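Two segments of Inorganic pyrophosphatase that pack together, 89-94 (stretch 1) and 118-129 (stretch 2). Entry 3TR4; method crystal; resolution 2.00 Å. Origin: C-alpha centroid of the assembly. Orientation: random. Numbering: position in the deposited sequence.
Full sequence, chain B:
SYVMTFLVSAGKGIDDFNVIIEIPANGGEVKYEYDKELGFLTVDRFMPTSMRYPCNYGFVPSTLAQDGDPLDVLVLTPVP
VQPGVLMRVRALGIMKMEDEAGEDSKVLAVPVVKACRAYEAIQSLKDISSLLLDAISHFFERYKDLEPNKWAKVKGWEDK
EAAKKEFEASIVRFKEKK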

# COMPACT_ATOMS: atom_id res chain seq x y z
N VAL B 89 4.20 -20.97 -16.52
CA VAL B 89 5.44 -20.27 -16.82
C VAL B 89 6.35 -21.06 -17.76
O VAL B 89 6.10 -22.23 -18.05
N ARG B 90 7.39 -20.40 -18.25
CA ARG B 90 8.39 -21.03 -19.10
C ARG B 90 9.77 -20.65 -18.58
O ARG B 90 9.99 -19.50 -18.19
N ALA B 91 10.69 -21.60 -18.57
CA ALA B 91 12.01 -21.38 -17.99
C ALA B 91 12.97 -20.61 -18.90
O ALA B 91 12.92 -20.74 -20.13
N LEU B 92 13.85 -19.82 -18.29
CA LEU B 92 14.90 -19.12 -19.01
C LEU B 92 16.25 -19.71 -18.63
O LEU B 92 17.19 -19.70 -19.42
N GLY B 93 16.34 -20.21 -17.41
CA GLY B 93 17.59 -20.72 -16.89
C GLY B 93 17.44 -21.16 -15.46
O GLY B 93 16.32 -21.31 -14.96
N ILE B 94 18.56 -21.35 -14.78
CA ILE B 94 18.53 -21.81 -13.40
C ILE B 94 19.65 -21.17 -12.59
O ILE B 94 20.76 -21.00 -13.08
N ALA B 118 4.20 -8.96 -23.26
CA ALA B 118 5.31 -8.02 -23.13
C ALA B 118 6.67 -8.70 -22.99
O ALA B 118 7.70 -8.07 -23.22
N TYR B 119 6.68 -9.97 -22.60
CA TYR B 119 7.93 -10.69 -22.37
C TYR B 119 8.24 -11.68 -23.48
O TYR B 119 9.14 -12.50 -23.35
N GLU B 120 7.48 -11.61 -24.57
CA GLU B 120 7.63 -12.56 -25.67
C GLU B 120 9.06 -12.63 -26.19
O GLU B 120 9.54 -13.70 -26.57
N ALA B 121 9.75 -11.49 -26.20
CA ALA B 121 11.11 -11.43 -26.72
C ALA B 121 12.13 -12.01 -25.75
O ALA B 121 13.27 -12.30 -26.13
N ILE B 122 11.74 -12.18 -24.49
CA ILE B 122 12.63 -12.75 -23.49
C ILE B 122 12.66 -14.28 -23.60
O ILE B 122 11.68 -14.94 -23.27
N GLN B 123 13.78 -14.82 -24.05
CA GLN B 123 13.87 -16.25 -24.33
C GLN B 123 15.04 -16.94 -23.62
O GLN B 123 15.10 -18.17 -23.56
N SER B 124 15.98 -16.16 -23.10
CA SER B 124 17.12 -16.71 -22.38
C SER B 124 17.63 -15.71 -21.36
O SER B 124 17.23 -14.54 -21.36
N LEU B 125 18.53 -16.16 -20.49
CA LEU B 125 19.09 -15.30 -19.45
C LEU B 125 19.70 -14.01 -19.99
O LEU B 125 19.65 -12.97 -19.33
N LYS B 126 20.26 -14.08 -21.19
CA LYS B 126 20.92 -12.92 -21.78
C LYS B 126 19.92 -11.81 -22.07
O LYS B 126 20.28 -10.64 -22.16
N ASP B 127 18.65 -12.18 -22.21
CA ASP B 127 17.59 -11.21 -22.45
C ASP B 127 17.20 -10.48 -21.17
O ASP B 127 16.47 -9.48 -21.21
N ILE B 128 17.69 -10.96 -20.04
CA ILE B 128 17.46 -10.29 -18.76
C ILE B 128 18.67 -9.41 -18.44
O ILE B 128 19.81 -9.81 -18.66
N SER B 129 18.42 -8.20 -17.95
CA SER B 129 19.52 -7.29 -17.63
C SER B 129 20.40 -7.89 -16.54
O SER B 129 19.91 -8.36 -15.52

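Strand 89-94 meets the loop 118-129 mainly through two alternate residues, Leu92 and Arg90, whose CA-to-CB bonds point toward the loop while those of Ala91 and Ile94 point away. Leu92 has the largest covered area; its rotamer is chi1 m and chi2 t. Leu92 CD1 packs on Ile122 CG2 at 3.6 Å and on Ile128 CG1 at 3.9 Å, an apolar cluster formed by two isoleucines that both adopt the m, m rotamer. Leu92 CD2 also approaches Ile122 CG2, at 4.0 Å, and lies over the backbone, 3.5 Å from Gln123 C and 3.7 Å from Ser124 N.

Arg90 makes the polar half of the contact. Its p, t, t side chain extends the guanidinium to the type I turn from Tyr119 to Ile122, where main-chain carbonyls lie near the guanidinium plane. Ile122 O accepts from both terminal nitrogens, at 2.7 Å from Arg90 NH1 and 3.0 Å from Arg90 NH2; a weak bond joins Arg90 NH2 to Tyr119 O at 2.8 Å, its N-H...O angle being only 115°. Tyr119 O also accepts a hydrogen bond from Ile122 N at 2.9 Å, closing the turn. Over one face of the guanidinium lies Gln123 NE2, 3.7 Å from Arg90 NH1. Although the CA-to-CB bond of Gln123 points away, its m, m side chain folds back, and Gln123 NE2 donates to Glu120 O at 2.9 Å.

Leu125 (m, t) starts sideways but brings its end nearer the strand, with Leu125 CD2 4.4 Å from Leu92 CB and Leu125 CG 4.2 Å from Gly93 CA. Glycine leaves room here: an ideal CB on Gly93 would sit 2.8 Å from Leu125 CD1, a clash. The backbones are bridged by a water whose O donates to Leu92 O at 2.6 Å and accepts from Leu125 N at 3.1 Å.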

# COMPACT_ATOMS: atom_id res chain seq x y z
CB VAL B 89 6.23 -19.95 -15.52
CG1 VAL B 89 5.37 -19.14 -14.56
CG2 VAL B 89 6.70 -21.23 -14.85
CB ARG B 90 8.21 -20.59 -20.55
CG ARG B 90 8.15 -19.08 -20.74
CD ARG B 90 7.83 -18.69 -22.18
NE ARG B 90 7.79 -17.24 -22.35
CZ ARG B 90 8.86 -16.49 -22.62
NH1 ARG B 90 10.05 -17.06 -22.76
NH2 ARG B 90 8.73 -15.18 -22.75
CB ALA B 91 12.64 -22.69 -17.55
CB LEU B 92 14.89 -17.64 -18.64
CG LEU B 92 13.66 -16.82 -19.02
CD1 LEU B 92 13.83 -15.39 -18.53
CD2 LEU B 92 13.44 -16.86 -20.53
CB ILE B 94 18.60 -23.36 -13.33
CG1 ILE B 94 18.57 -23.84 -11.88
CG2 ILE B 94 19.84 -23.88 -14.07
CD1 ILE B 94 18.41 -25.34 -11.75
CB ALA B 118 5.06 -7.08 -21.96
CB TYR B 119 7.89 -11.43 -21.04
CG TYR B 119 7.98 -10.55 -19.81
CD1 TYR B 119 8.08 -9.16 -19.91
CD2 TYR B 119 7.96 -11.11 -18.54
CE1 TYR B 119 8.16 -8.37 -18.77
CE2 TYR B 119 8.04 -10.33 -17.41
CZ TYR B 119 8.14 -8.97 -17.52
OH TYR B 119 8.21 -8.20 -16.38
CB GLU B 120 6.68 -12.22 -26.81
CG GLU B 120 6.73 -13.20 -27.96
CD GLU B 120 5.64 -12.97 -28.98
OE1 GLU B 120 5.10 -11.84 -29.03
OE2 GLU B 120 5.30 -13.92 -29.72
CB ALA B 121 11.48 -9.99 -27.09
CB ILE B 122 12.21 -12.37 -22.05
CG1 ILE B 122 12.02 -10.86 -21.93
CG2 ILE B 122 13.24 -12.86 -21.05
CD1 ILE B 122 13.25 -10.06 -22.29
CB GLN B 123 13.97 -16.49 -25.84
CG GLN B 123 12.71 -16.09 -26.61
CD GLN B 123 11.53 -17.00 -26.31
OE1 GLN B 123 11.71 -18.18 -26.02
NE2 GLN B 123 10.33 -16.45 -26.38
CB SER B 124 18.24 -17.09 -23.35
OG SER B 124 18.78 -15.95 -23.99
CB LEU B 125 20.14 -16.05 -18.64
CG LEU B 125 19.55 -17.03 -17.63
CD1 LEU B 125 20.65 -17.67 -16.81
CD2 LEU B 125 18.57 -16.30 -16.74
CB LYS B 126 21.69 -13.31 -23.04
CG LYS B 126 20.83 -13.76 -24.21
CD LYS B 126 21.69 -14.25 -25.37
CE LYS B 126 20.85 -14.63 -26.58
NZ LYS B 126 20.18 -13.44 -27.18
CB ASP B 127 16.37 -11.90 -23.09
CG ASP B 127 16.70 -12.53 -24.43
OD1 ASP B 127 17.65 -12.05 -25.09
OD2 ASP B 127 16.00 -13.48 -24.84
CB ILE B 128 17.24 -11.31 -17.62
CG1 ILE B 128 16.06 -12.23 -17.95
CG2 ILE B 128 16.99 -10.61 -16.30
CD1 ILE B 128 14.76 -11.48 -18.17
CB SER B 129 19.00 -5.92 -17.19
OG SER B 129 18.19 -6.01 -16.03
O HOH W 1 19.39 -19.10 -20.68